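PDB 3PZ6: leucyl-tRNA synthetase from Giardia intestinalis, which probably charges tRNA(Leu) with leucine at the expense of ATP, the piece crystallised here being its CP1 editing domain, which probably deacylates aminoacyl-tRNA. Local coordinates for residues A65-L70 with A78-L83; E115-S120 with V125-Q130; P171-K176 with A209-V214; L237-L242 with T258-I263. The protein carries 2 engineered substitutions. All blocks are in the same frame, centred on the assembly; numbering follows the deposited sequence.

Interaction 1. Residues A65-L70 with A78-L83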
loop_
_atom_site.group_PDB
_atom_site.type_symbol
_atom_site.label_atom_id
_atom_site.label_comp_id
_atom_site.label_asym_id
_atom_site.label_seq_id
_atom_site.Cartn_x
_atom_site.Cartn_y
_atom_site.Cartn_z
ATOM N N ALA A 65 2.335 -15.073 -11.306
ATOM C CA ALA A 65 1.621 -14.855 -12.565
ATOM C C ALA A 65 1.913 -13.488 -13.177
ATOM O O ALA A 65 2.025 -13.370 -14.399
ATOM C CB ALA A 65 0.121 -15.054 -12.384
ATOM N N ILE A 66 2.038 -12.465 -12.330
ATOM C CA ILE A 66 2.428 -11.134 -12.792
ATOM C C ILE A 66 3.837 -11.176 -13.393
ATOM O O ILE A 66 4.065 -10.628 -14.469
ATOM C CB ILE A 66 2.337 -10.072 -11.670
ATOM C CG1 ILE A 66 0.879 -9.873 -11.237
ATOM C CG2 ILE A 66 2.926 -8.746 -12.134
ATOM C CD1 ILE A 66 0.703 -9.188 -9.880
ATOM N N PHE A 67 4.764 -11.845 -12.706
ATOM C CA PHE A 67 6.138 -11.972 -13.195
ATOM C C PHE A 67 6.215 -12.773 -14.496
ATOM O O PHE A 67 6.866 -12.343 -15.447
ATOM C CB PHE A 67 7.072 -12.565 -12.128
ATOM C CG PHE A 67 7.450 -11.597 -11.036
ATOM C CD1 PHE A 67 8.179 -10.451 -11.322
ATOM C CD2 PHE A 67 7.092 -11.843 -9.717
ATOM C CE1 PHE A 67 8.526 -9.556 -10.310
ATOM C CE2 PHE A 67 7.435 -10.953 -8.705
ATOM C CZ PHE A 67 8.154 -9.810 -9.001
ATOM N N ASP A 68 5.534 -13.916 -14.541
ATOM C CA ASP A 68 5.485 -14.746 -15.749
ATOM C C ASP A 68 5.018 -13.959 -16.972
ATOM O O ASP A 68 5.552 -14.131 -18.069
ATOM C CB ASP A 68 4.591 -15.970 -15.536
ATOM C CG ASP A 68 5.280 -17.070 -14.745
ATOM O OD1 ASP A 68 6.439 -16.868 -14.314
ATOM O OD2 ASP A 68 4.663 -18.142 -14.551
ATOM N N GLN A 69 4.028 -13.094 -16.764
ATOM C CA GLN A 69 3.486 -12.237 -17.810
ATOM C C GLN A 69 4.485 -11.146 -18.199
ATOM O O GLN A 69 4.613 -10.808 -19.375
ATOM C CB GLN A 69 2.173 -11.613 -17.334
ATOM C CG GLN A 69 1.427 -10.802 -18.378
ATOM C CD GLN A 69 0.455 -9.816 -17.756
ATOM O OE1 GLN A 69 -0.363 -10.176 -16.901
ATOM N NE2 GLN A 69 0.539 -8.561 -18.187
ATOM N N LEU A 70 5.193 -10.602 -17.212
ATOM C CA LEU A 70 6.211 -9.581 -17.467
ATOM C C LEU A 70 7.411 -10.161 -18.226
ATOM O O LEU A 70 7.985 -9.506 -19.097
ATOM C CB LEU A 70 6.650 -8.910 -16.162
ATOM C CG LEU A 70 5.598 -8.087 -15.405
ATOM C CD1 LEU A 70 6.136 -7.600 -14.066
ATOM C CD2 LEU A 70 5.076 -6.913 -16.233
ATOM N N ALA A 78 13.959 -7.228 -13.279
ATOM C CA ALA A 78 13.786 -5.864 -12.805
ATOM C C ALA A 78 12.973 -5.844 -11.514
ATOM O O ALA A 78 12.240 -6.789 -11.217
ATOM C CB ALA A 78 13.109 -5.023 -13.878
ATOM N N LYS A 79 13.115 -4.770 -10.745
ATOM C CA LYS A 79 12.329 -4.597 -9.534
ATOM C C LYS A 79 10.971 -3.993 -9.888
ATOM O O LYS A 79 10.896 -3.013 -10.637
ATOM C CB LYS A 79 13.080 -3.738 -8.519
ATOM C CG LYS A 79 14.154 -4.492 -7.741
ATOM C CD LYS A 79 14.925 -3.553 -6.816
ATOM C CE LYS A 79 15.821 -4.314 -5.851
ATOM N NZ LYS A 79 15.036 -5.131 -4.881
ATOM N N VAL A 80 9.905 -4.594 -9.356
ATOM C CA VAL A 80 8.532 -4.223 -9.710
ATOM C C VAL A 80 7.804 -3.639 -8.496
ATOM O O VAL A 80 7.790 -4.243 -7.426
ATOM C CB VAL A 80 7.748 -5.437 -10.305
ATOM C CG1 VAL A 80 6.368 -5.029 -10.776
ATOM C CG2 VAL A 80 8.517 -6.063 -11.454
ATOM N N TYR A 81 7.204 -2.465 -8.675
ATOM C CA TYR A 81 6.556 -1.748 -7.578
ATOM C C TYR A 81 5.141 -1.307 -7.921
ATOM O O TYR A 81 4.909 -0.692 -8.964
ATOM C CB TYR A 81 7.352 -0.491 -7.203
ATOM C CG TYR A 81 8.802 -0.717 -6.844
ATOM C CD1 TYR A 81 9.189 -0.923 -5.521
ATOM C CD2 TYR A 81 9.791 -0.698 -7.825
ATOM C CE1 TYR A 81 10.520 -1.117 -5.184
ATOM C CE2 TYR A 81 11.125 -0.894 -7.503
ATOM C CZ TYR A 81 11.487 -1.103 -6.182
ATOM O OH TYR A 81 12.818 -1.295 -5.864
ATOM N N LEU A 82 4.197 -1.608 -7.032
ATOM C CA LEU A 82 2.908 -0.925 -7.045
ATOM C C LEU A 82 3.135 0.471 -6.481
ATOM O O LEU A 82 3.776 0.618 -5.442
ATOM C CB LEU A 82 1.876 -1.680 -6.208
ATOM C CG LEU A 82 1.054 -2.760 -6.914
ATOM C CD1 LEU A 82 1.904 -3.959 -7.303
ATOM C CD2 LEU A 82 -0.091 -3.191 -6.024
ATOM N N LEU A 83 2.645 1.494 -7.176
ATOM C CA LEU A 83 2.797 2.863 -6.691
ATOM C C LEU A 83 1.483 3.375 -6.122
ATOM O O LEU A 83 0.465 3.394 -6.810
ATOM C CB LEU A 83 3.337 3.800 -7.781
ATOM C CG LEU A 83 3.959 5.116 -7.298
ATOM C CD1 LEU A 83 5.420 4.907 -6.916
ATOM C CD2 LEU A 83 3.839 6.221 -8.343
#
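V80 of the strand meets F67 and L70 of the helix, and all the contact across these two segments is apolar. One methyl does most of the work. V80 CG2 lies 3.7 Å from F67 CE1, at an oblique angle to the ring. The two side chains slide past each other in opposite directions, and CE1 is the ring atom that touches. L70 comes tip to tip with V80. Its CD1 faces the fork of the valine, 3.9 Å from V80 CG2 and 4.2 Å from V80 CG1. With V80 CG1 anti to the backbone N (chi1 -175°), both methyls are turned to the helix. The ring of F67 is carried forward from a CB that does not itself point at the strand.

This is a helix-on-sheet layer. Helix 61-71 covers strand 79-86, which runs between strand 10-18, antiparallel to it, and strand 115-120, parallel to it. I66 reaches L18 and L152, which continue the apolar layer beside the contact.

Hydrogen bonds lie around the contact and not across it. L70 N donates to I66 O (3.0 Å) within the helix. V80 pairs through its backbone with L18, and K79 with D114. Q69 NE2, on another side of the helix, is hydrogen-bonded to E146 O.

Interaction 2. Residues E115-S120 with V125-Q130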
loop_
_atom_site.group_PDB
_atom_site.type_symbol
_atom_site.label_atom_id
_atom_site.label_comp_id
_atom_site.label_asym_id
_atom_site.label_seq_id
_atom_site.Cartn_x
_atom_site.Cartn_y
_atom_site.Cartn_z
ATOM N N GLU A 115 13.736 -1.099 -13.356
ATOM C CA GLU A 115 12.668 -0.729 -12.422
ATOM C C GLU A 115 11.310 -0.420 -13.077
ATOM O O GLU A 115 11.185 0.488 -13.908
ATOM C CB GLU A 115 13.151 0.400 -11.510
ATOM C CG GLU A 115 12.138 0.916 -10.525
ATOM C CD GLU A 115 11.643 2.287 -10.905
ATOM O OE1 GLU A 115 12.226 3.279 -10.408
ATOM O OE2 GLU A 115 10.695 2.375 -11.715
ATOM N N VAL A 116 10.301 -1.197 -12.677
ATOM C CA VAL A 116 8.957 -1.156 -13.266
ATOM C C VAL A 116 7.900 -0.778 -12.228
ATOM O O VAL A 116 7.862 -1.349 -11.138
ATOM C CB VAL A 116 8.586 -2.532 -13.901
ATOM C CG1 VAL A 116 7.089 -2.639 -14.212
ATOM C CG2 VAL A 116 9.404 -2.781 -15.148
ATOM N N ILE A 117 7.044 0.181 -12.563
ATOM C CA ILE A 117 5.917 0.501 -11.691
ATOM C C ILE A 117 4.584 0.120 -12.320
ATOM O O ILE A 117 4.433 0.134 -13.542
ATOM C CB ILE A 117 5.886 1.983 -11.249
ATOM C CG1 ILE A 117 5.795 2.908 -12.459
ATOM C CG2 ILE A 117 7.093 2.311 -10.388
ATOM C CD1 ILE A 117 5.100 4.198 -12.167
ATOM N N ILE A 118 3.626 -0.234 -11.470
ATOM C CA ILE A 118 2.276 -0.537 -11.912
ATOM C C ILE A 118 1.355 0.542 -11.372
ATOM O O ILE A 118 1.268 0.749 -10.161
ATOM C CB ILE A 118 1.817 -1.937 -11.456
ATOM C CG1 ILE A 118 2.779 -3.007 -11.978
ATOM C CG2 ILE A 118 0.399 -2.218 -11.945
ATOM C CD1 ILE A 118 2.661 -4.333 -11.286
ATOM N N VAL A 119 0.699 1.247 -12.289
ATOM C CA VAL A 119 -0.209 2.343 -11.955
ATOM C C VAL A 119 -1.379 2.383 -12.928
ATOM O O VAL A 119 -1.419 1.624 -13.897
ATOM C CB VAL A 119 0.500 3.731 -11.981
ATOM C CG1 VAL A 119 1.262 3.978 -10.699
ATOM C CG2 VAL A 119 1.412 3.866 -13.197
ATOM N N SER A 120 -2.328 3.272 -12.658
ATOM C CA SER A 120 -3.362 3.616 -13.622
ATOM C C SER A 120 -2.729 4.403 -14.762
ATOM O O SER A 120 -1.679 5.028 -14.581
ATOM C CB SER A 120 -4.444 4.460 -12.957
ATOM O OG SER A 120 -3.932 5.721 -12.559
ATOM N N VAL A 125 0.337 8.920 -17.377
ATOM C CA VAL A 125 0.277 10.104 -18.233
ATOM C C VAL A 125 0.739 11.345 -17.455
ATOM O O VAL A 125 1.613 12.082 -17.921
ATOM C CB VAL A 125 -1.151 10.312 -18.842
ATOM C CG1 VAL A 125 -1.308 11.716 -19.440
ATOM C CG2 VAL A 125 -1.461 9.239 -19.897
ATOM N N ASN A 126 0.169 11.550 -16.266
ATOM C CA ASN A 126 0.502 12.698 -15.415
ATOM C C ASN A 126 1.950 12.651 -14.926
ATOM O O ASN A 126 2.478 13.642 -14.422
ATOM C CB ASN A 126 -0.462 12.789 -14.235
ATOM N N MET A 127 2.580 11.495 -15.090
ATOM C CA MET A 127 3.959 11.281 -14.680
ATOM C C MET A 127 4.911 11.497 -15.852
ATOM O O MET A 127 6.101 11.767 -15.661
ATOM C CB MET A 127 4.109 9.869 -14.129
ATOM C CG MET A 127 5.203 9.709 -13.103
ATOM S SD MET A 127 4.677 8.707 -11.699
ATOM C CE MET A 127 4.018 7.264 -12.524
ATOM N N ALA A 128 4.373 11.373 -17.064
ATOM C CA ALA A 128 5.118 11.631 -18.294
ATOM C C ALA A 128 5.270 13.130 -18.587
ATOM O O ALA A 128 6.259 13.545 -19.198
ATOM C CB ALA A 128 4.464 10.912 -19.471
ATOM N N HIS A 129 4.299 13.933 -18.146
ATOM C CA HIS A 129 4.351 15.390 -18.325
ATOM C C HIS A 129 5.283 16.096 -17.327
ATOM O O HIS A 129 5.329 17.327 -17.268
ATOM C CB HIS A 129 2.943 16.015 -18.314
ATOM C CG HIS A 129 2.046 15.519 -19.410
ATOM N ND1 HIS A 129 0.685 15.372 -19.248
ATOM C CD2 HIS A 129 2.317 15.118 -20.676
ATOM C CE1 HIS A 129 0.156 14.913 -20.369
ATOM N NE2 HIS A 129 1.125 14.749 -21.251
ATOM N N GLN A 130 6.024 15.306 -16.552
ATOM C CA GLN A 130 7.107 15.817 -15.709
ATOM C C GLN A 130 8.371 14.953 -15.832
ATOM O O GLN A 130 9.171 14.863 -14.898
ATOM C CB GLN A 130 6.659 15.987 -14.250
ATOM C CG GLN A 130 6.027 14.757 -13.601
ATOM C CD GLN A 130 5.384 15.070 -12.259
ATOM O OE1 GLN A 130 4.182 14.901 -12.083
ATOM N NE2 GLN A 130 6.184 15.541 -11.310
#
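No ring stands where I117 meets M127. The one ring of the two segments is the imidazole of H129, farther along the chain. One of its faces carries V125 O, 3.6 Å above the plane and displaced toward the rim. Outside the segments the same ring meets that of F138, their planes at about 35°. V125 O also takes two backbone bonds, from A128 N (3.0 Å) and H129 N (3.3 Å).

The contact itself is made by side-chain ends. I117 and M127 reach toward each other tip to tip. I117 CD1 is modelled 3.3 Å from the M127 methyl CE; so short a separation of two methyls is doubtful in its exact value and says only that the two ends touch. I117 holds CG1 between its backbone N and carbonyl carbon (chi1 60°), and CD1 then extends toward the helix. M127 sends CG anti to its backbone N and bends at the two following torsions, which brings CE to the strand. V119 CG2 stands farther off, 4.3 Å from M127 CE.

Strand 115-120 runs straight into helix 121-128, a beta-alpha unit. S120 is the N-cap, its OG bonded to A123 N. The helix then lies back over the I117 and V119 side of its own strand, while I118 on the other side packs on V80 and L82.

I111 touches I117 and L132 touches M127, so the apolar patch extends past the pair. With no hydrogen bond or charge pair between the segments, the contact rests on burial of aliphatic groups and the methyl end of a methionine.

Interaction 3. Residues P171-K176 with A209-V214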
loop_
_atom_site.group_PDB
_atom_site.type_symbol
_atom_site.label_atom_id
_atom_site.label_comp_id
_atom_site.label_asym_id
_atom_site.label_seq_id
_atom_site.Cartn_x
_atom_site.Cartn_y
_atom_site.Cartn_z
ATOM N N PRO A 171 -9.085 -5.614 -1.814
ATOM C CA PRO A 171 -10.100 -4.972 -2.629
ATOM C C PRO A 171 -10.764 -3.756 -1.981
ATOM O O PRO A 171 -11.299 -3.846 -0.871
ATOM C CB PRO A 171 -11.128 -6.097 -2.846
ATOM C CG PRO A 171 -11.006 -6.939 -1.663
ATOM C CD PRO A 171 -9.583 -6.862 -1.209
ATOM N N LEU A 172 -10.709 -2.623 -2.675
ATOM C CA LEU A 172 -11.501 -1.459 -2.306
ATOM C C LEU A 172 -12.376 -1.044 -3.486
ATOM O O LEU A 172 -11.884 -0.547 -4.489
ATOM C CB LEU A 172 -10.615 -0.307 -1.830
ATOM C CG LEU A 172 -11.340 0.894 -1.189
ATOM C CD1 LEU A 172 -12.104 0.503 0.086
ATOM C CD2 LEU A 172 -10.364 2.022 -0.906
ATOM N N GLU A 173 -13.677 -1.259 -3.349
ATOM C CA GLU A 173 -14.631 -1.073 -4.445
ATOM C C GLU A 173 -14.911 0.382 -4.826
ATOM O O GLU A 173 -15.509 0.643 -5.872
ATOM C CB GLU A 173 -15.952 -1.774 -4.123
ATOM C CG GLU A 173 -15.853 -3.283 -4.108
ATOM C CD GLU A 173 -17.081 -3.950 -3.503
ATOM O OE1 GLU A 173 -17.404 -5.084 -3.930
ATOM O OE2 GLU A 173 -17.722 -3.351 -2.602
ATOM N N THR A 174 -14.470 1.315 -3.985
ATOM C CA THR A 174 -14.750 2.738 -4.185
ATOM C C THR A 174 -13.562 3.528 -4.750
ATOM O O THR A 174 -13.626 4.755 -4.849
ATOM C CB THR A 174 -15.228 3.409 -2.875
ATOM O OG1 THR A 174 -14.178 3.364 -1.899
ATOM C CG2 THR A 174 -16.468 2.708 -2.323
ATOM N N ILE A 175 -12.485 2.835 -5.114
ATOM C CA ILE A 175 -11.323 3.492 -5.711
ATOM C C ILE A 175 -11.688 4.150 -7.044
ATOM O O ILE A 175 -12.396 3.555 -7.865
ATOM C CB ILE A 175 -10.140 2.516 -5.894
ATOM C CG1 ILE A 175 -9.441 2.296 -4.549
ATOM C CG2 ILE A 175 -9.154 3.041 -6.946
ATOM C CD1 ILE A 175 -8.304 1.297 -4.577
ATOM N N LYS A 176 -11.210 5.379 -7.237
ATOM C CA LYS A 176 -11.417 6.115 -8.485
ATOM C C LYS A 176 -10.144 6.149 -9.318
ATOM O O LYS A 176 -9.144 6.742 -8.915
ATOM C CB LYS A 176 -11.911 7.542 -8.208
ATOM C CG LYS A 176 -13.194 7.629 -7.384
ATOM C CD LYS A 176 -14.371 6.944 -8.071
ATOM C CE LYS A 176 -15.631 6.987 -7.204
ATOM N NZ LYS A 176 -16.751 6.196 -7.822
ATOM N N ALA A 209 -15.531 -11.061 1.910
ATOM C CA ALA A 209 -14.248 -11.761 1.888
ATOM C C ALA A 209 -14.266 -12.965 0.935
ATOM O O ALA A 209 -13.309 -13.182 0.180
ATOM C CB ALA A 209 -13.841 -12.178 3.273
ATOM N N GLU A 210 -15.366 -13.720 0.961
ATOM C CA GLU A 210 -15.526 -14.903 0.118
ATOM C C GLU A 210 -15.609 -14.509 -1.339
ATOM O O GLU A 210 -15.015 -15.165 -2.195
ATOM C CB GLU A 210 -16.801 -15.675 0.463
ATOM C CG GLU A 210 -17.142 -15.775 1.935
ATOM C CD GLU A 210 -18.362 -16.663 2.196
ATOM O OE1 GLU A 210 -19.347 -16.165 2.790
ATOM O OE2 GLU A 210 -18.331 -17.855 1.806
ATOM N N LYS A 211 -16.370 -13.449 -1.607
ATOM C CA LYS A 211 -16.561 -12.917 -2.954
ATOM C C LYS A 211 -15.246 -12.674 -3.702
ATOM O O LYS A 211 -15.187 -12.859 -4.910
ATOM C CB LYS A 211 -17.390 -11.625 -2.912
ATOM C CG LYS A 211 -17.423 -10.863 -4.237
ATOM C CD LYS A 211 -18.308 -9.645 -4.171
ATOM C CE LYS A 211 -18.059 -8.707 -5.357
ATOM N NZ LYS A 211 -18.261 -9.365 -6.692
ATOM N N TYR A 212 -14.209 -12.260 -2.981
ATOM C CA TYR A 212 -12.907 -11.961 -3.581
ATOM C C TYR A 212 -11.842 -13.014 -3.261
ATOM O O TYR A 212 -10.673 -12.843 -3.614
ATOM C CB TYR A 212 -12.421 -10.567 -3.154
ATOM C CG TYR A 212 -13.237 -9.435 -3.734
ATOM C CD1 TYR A 212 -13.271 -9.222 -5.111
ATOM C CD2 TYR A 212 -13.970 -8.579 -2.910
ATOM C CE1 TYR A 212 -14.002 -8.192 -5.663
ATOM C CE2 TYR A 212 -14.720 -7.538 -3.449
ATOM C CZ TYR A 212 -14.729 -7.347 -4.834
ATOM O OH TYR A 212 -15.466 -6.330 -5.414
ATOM N N GLY A 213 -12.248 -14.088 -2.583
ATOM C CA GLY A 213 -11.370 -15.230 -2.332
ATOM C C GLY A 213 -10.318 -14.993 -1.268
ATOM O O GLY A 213 -9.240 -15.597 -1.307
ATOM N N VAL A 214 -10.637 -14.118 -0.317
ATOM C CA VAL A 214 -9.689 -13.705 0.708
ATOM C C VAL A 214 -9.556 -14.798 1.739
ATOM O O VAL A 214 -10.552 -15.228 2.320
ATOM C CB VAL A 214 -10.126 -12.378 1.423
ATOM C CG1 VAL A 214 -9.117 -11.969 2.486
ATOM C CG2 VAL A 214 -10.299 -11.253 0.425
#
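P171 lies over one face of the Y212 ring, and this is the tight part of the contact. P171 CB stands 3.9 Å from the ring centroid, 17° off the normal, a CH-pi contact. Beside it, P171 CG is 3.6 Å from Y212 CD2, so the proline leans toward the CD2 side of the ring. The opposite face is covered from its own segment: K211 CG sits 4.2 Å above the plane, over the centre. The ring is thus held between a proline and the stem of a lysine.

The outer side is polar and more open. Y212 OH donates a 2.7 Å hydrogen bond to E173 OE1, which lies at the ring edge, in its plane. E173 accepts with its anti lone pair, and its carboxylate is turned 76° from the ring. An extended chain beyond CG carries the acid out to the hydroxyl. K211 adds little: its NZ stays 5.2 Å from E173 OE1, and the opposite charges probably attract only weakly. E173 and K211 are exposed, and both also touch a crystal neighbour.

E173 rides on a type I beta turn, L172 to I175. Y212 precedes G213, which has positive phi; the bonds G213 N to E210 O and V214 N to A209 O make a Schellman motif after the short helix 208-211. P171 ends strand 167-171 and also packs on P102 and on I201 of helix 192-202. V214 meets the same I201, and M219 of helix 216-219. Interaction 3 therefore joins the loop leaving the sheet to the short helices that follow helix 192-202.

Interaction 4. Residues L237-L242 with T258-I263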
loop_
_atom_site.group_PDB
_atom_site.type_symbol
_atom_site.label_atom_id
_atom_site.label_comp_id
_atom_site.label_asym_id
_atom_site.label_seq_id
_atom_site.Cartn_x
_atom_site.Cartn_y
_atom_site.Cartn_z
ATOM N N LEU A 237 -5.127 4.161 18.839
ATOM C CA LEU A 237 -5.818 3.669 17.629
ATOM C C LEU A 237 -7.058 4.512 17.361
ATOM O O LEU A 237 -8.185 4.011 17.384
ATOM C CB LEU A 237 -6.172 2.178 17.727
ATOM C CG LEU A 237 -5.090 1.099 17.857
ATOM C CD1 LEU A 237 -5.749 -0.266 17.730
ATOM C CD2 LEU A 237 -3.981 1.211 16.835
ATOM N N SER A 238 -6.837 5.796 17.102
ATOM C CA SER A 238 -7.919 6.782 17.091
ATOM C C SER A 238 -9.060 6.482 16.142
ATOM O O SER A 238 -10.218 6.563 16.538
ATOM C CB SER A 238 -7.369 8.175 16.835
ATOM O OG SER A 238 -6.689 8.607 17.998
ATOM N N ALA A 239 -8.736 6.125 14.904
ATOM C CA ALA A 239 -9.751 5.775 13.925
ATOM C C ALA A 239 -10.559 4.575 14.412
ATOM O O ALA A 239 -11.777 4.541 14.256
ATOM C CB ALA A 239 -9.125 5.497 12.558
ATOM N N VAL A 240 -9.872 3.614 15.030
ATOM C CA VAL A 240 -10.508 2.437 15.617
ATOM C C VAL A 240 -11.410 2.838 16.794
ATOM O O VAL A 240 -12.605 2.555 16.769
ATOM C CB VAL A 240 -9.451 1.372 16.041
ATOM C CG1 VAL A 240 -10.113 0.129 16.601
ATOM C CG2 VAL A 240 -8.566 1.008 14.867
ATOM N N ARG A 241 -10.843 3.511 17.797
ATOM C CA ARG A 241 -11.589 3.960 18.990
ATOM C C ARG A 241 -12.852 4.758 18.660
ATOM O O ARG A 241 -13.923 4.489 19.201
ATOM C CB ARG A 241 -10.707 4.797 19.923
ATOM C CG ARG A 241 -9.658 4.014 20.688
ATOM C CD ARG A 241 -8.794 4.962 21.503
ATOM N NE ARG A 241 -7.541 4.344 21.931
ATOM C CZ ARG A 241 -7.371 3.704 23.082
ATOM N NH1 ARG A 241 -8.377 3.592 23.940
ATOM N NH2 ARG A 241 -6.192 3.176 23.376
ATOM N N LEU A 242 -12.721 5.746 17.780
ATOM C CA LEU A 242 -13.873 6.540 17.378
ATOM C C LEU A 242 -14.870 5.716 16.575
ATOM O O LEU A 242 -16.068 5.836 16.782
ATOM C CB LEU A 242 -13.443 7.794 16.612
ATOM C CG LEU A 242 -12.632 8.859 17.363
ATOM C CD1 LEU A 242 -12.530 10.118 16.527
ATOM C CD2 LEU A 242 -13.211 9.189 18.741
ATOM N N THR A 258 -17.140 10.627 7.627
ATOM C CA THR A 258 -16.569 11.919 7.248
ATOM C C THR A 258 -16.244 12.729 8.497
ATOM O O THR A 258 -15.249 13.453 8.539
ATOM C CB THR A 258 -17.500 12.734 6.319
ATOM O OG1 THR A 258 -18.852 12.639 6.786
ATOM C CG2 THR A 258 -17.429 12.215 4.889
ATOM N N GLN A 259 -17.081 12.572 9.514
ATOM C CA GLN A 259 -16.916 13.265 10.785
ATOM C C GLN A 259 -15.660 12.792 11.530
ATOM O O GLN A 259 -14.855 13.609 11.970
ATOM C CB GLN A 259 -18.175 13.086 11.636
ATOM C CG GLN A 259 -18.256 13.958 12.880
ATOM C CD GLN A 259 -19.568 13.767 13.644
ATOM O OE1 GLN A 259 -19.565 13.417 14.826
ATOM N NE2 GLN A 259 -20.695 13.985 12.960
ATOM N N ILE A 260 -15.489 11.478 11.660
ATOM C CA ILE A 260 -14.297 10.931 12.313
ATOM C C ILE A 260 -13.008 11.165 11.506
ATOM O O ILE A 260 -11.945 11.388 12.087
ATOM C CB ILE A 260 -14.457 9.440 12.711
ATOM C CG1 ILE A 260 -13.100 8.842 13.086
ATOM C CG2 ILE A 260 -15.083 8.640 11.596
ATOM C CD1 ILE A 260 -13.066 7.349 13.119
ATOM N N LYS A 261 -13.111 11.135 10.178
ATOM C CA LYS A 261 -11.960 11.422 9.317
ATOM C C LYS A 261 -11.501 12.862 9.505
ATOM O O LYS A 261 -10.319 13.165 9.372
ATOM C CB LYS A 261 -12.279 11.138 7.844
ATOM N N GLU A 262 -12.449 13.733 9.839
ATOM C CA GLU A 262 -12.182 15.135 10.122
ATOM C C GLU A 262 -11.398 15.297 11.417
ATOM O O GLU A 262 -10.422 16.041 11.463
ATOM C CB GLU A 262 -13.495 15.913 10.202
ATOM C CG GLU A 262 -13.535 17.116 9.293
ATOM C CD GLU A 262 -13.377 16.731 7.836
ATOM O OE1 GLU A 262 -14.370 16.260 7.235
ATOM O OE2 GLU A 262 -12.260 16.894 7.293
ATOM N N ILE A 263 -11.823 14.596 12.463
ATOM C CA ILE A 263 -11.106 14.606 13.740
ATOM C C ILE A 263 -9.715 14.001 13.581
ATOM O O ILE A 263 -8.722 14.618 13.954
ATOM C CB ILE A 263 -11.880 13.857 14.849
ATOM C CG1 ILE A 263 -13.187 14.580 15.162
ATOM C CG2 ILE A 263 -11.036 13.726 16.111
ATOM C CD1 ILE A 263 -14.222 13.694 15.808
#
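L242 meets I260 and I263 without any polar bond across the pair of helices. The shortest polar bond of these segments is internal, R241 N to L237 O at 2.7 Å, from the first turn that starts at the N-cap L237. A239 O does touch the other helix, but what it meets is the methyl I260 CD1.

L242 and I260 slide past each other in opposite directions. L242 CB packs on I260 CD1 at 3.5 Å, and L242 CD1 lies 3.7 Å from I260 CG1. I260 directs CG1 anti to its backbone N (chi1 167°), which brings CD1 up to both L242 and A239, 4.4 Å from A239 CB. L242 CD1 also reaches I263 CG2 at 3.9 Å, the two side chains crossing at a slant.

The segments form part of a helix-helix packing of 238-245 on 254-271. Their axes come within 10.1 Å and run 141° apart, nearer antiparallel than parallel. P192 of helix 192-202 touches I260, and C264 touches A239.

The interface is a row of aliphatic groups, partly buried. No hydrogen bond passes between the segments, and the hold comes from dispersion and the exclusion of water.

Overall arrangement
Interactions 1 and 2 are buried and share one sheet. Their strands, 79-86 and 115-120, are parallel neighbours joined by backbone hydrogen bonds, and each carries a helix. Both contacts are wholly apolar, but one uses a ring and the other the methyl of a methionine. Interaction 3 is partly buried, at the end of another strand, and is the only one of the four with a hydrogen bond between its segments. Its nearest atoms come within about 6 Å of interaction 2. Interaction 4 joins two helices away from the large sheet, its centre about 35 Å from that of interaction 1 and across the chain's centre. It is again aliphatic, though less enclosed.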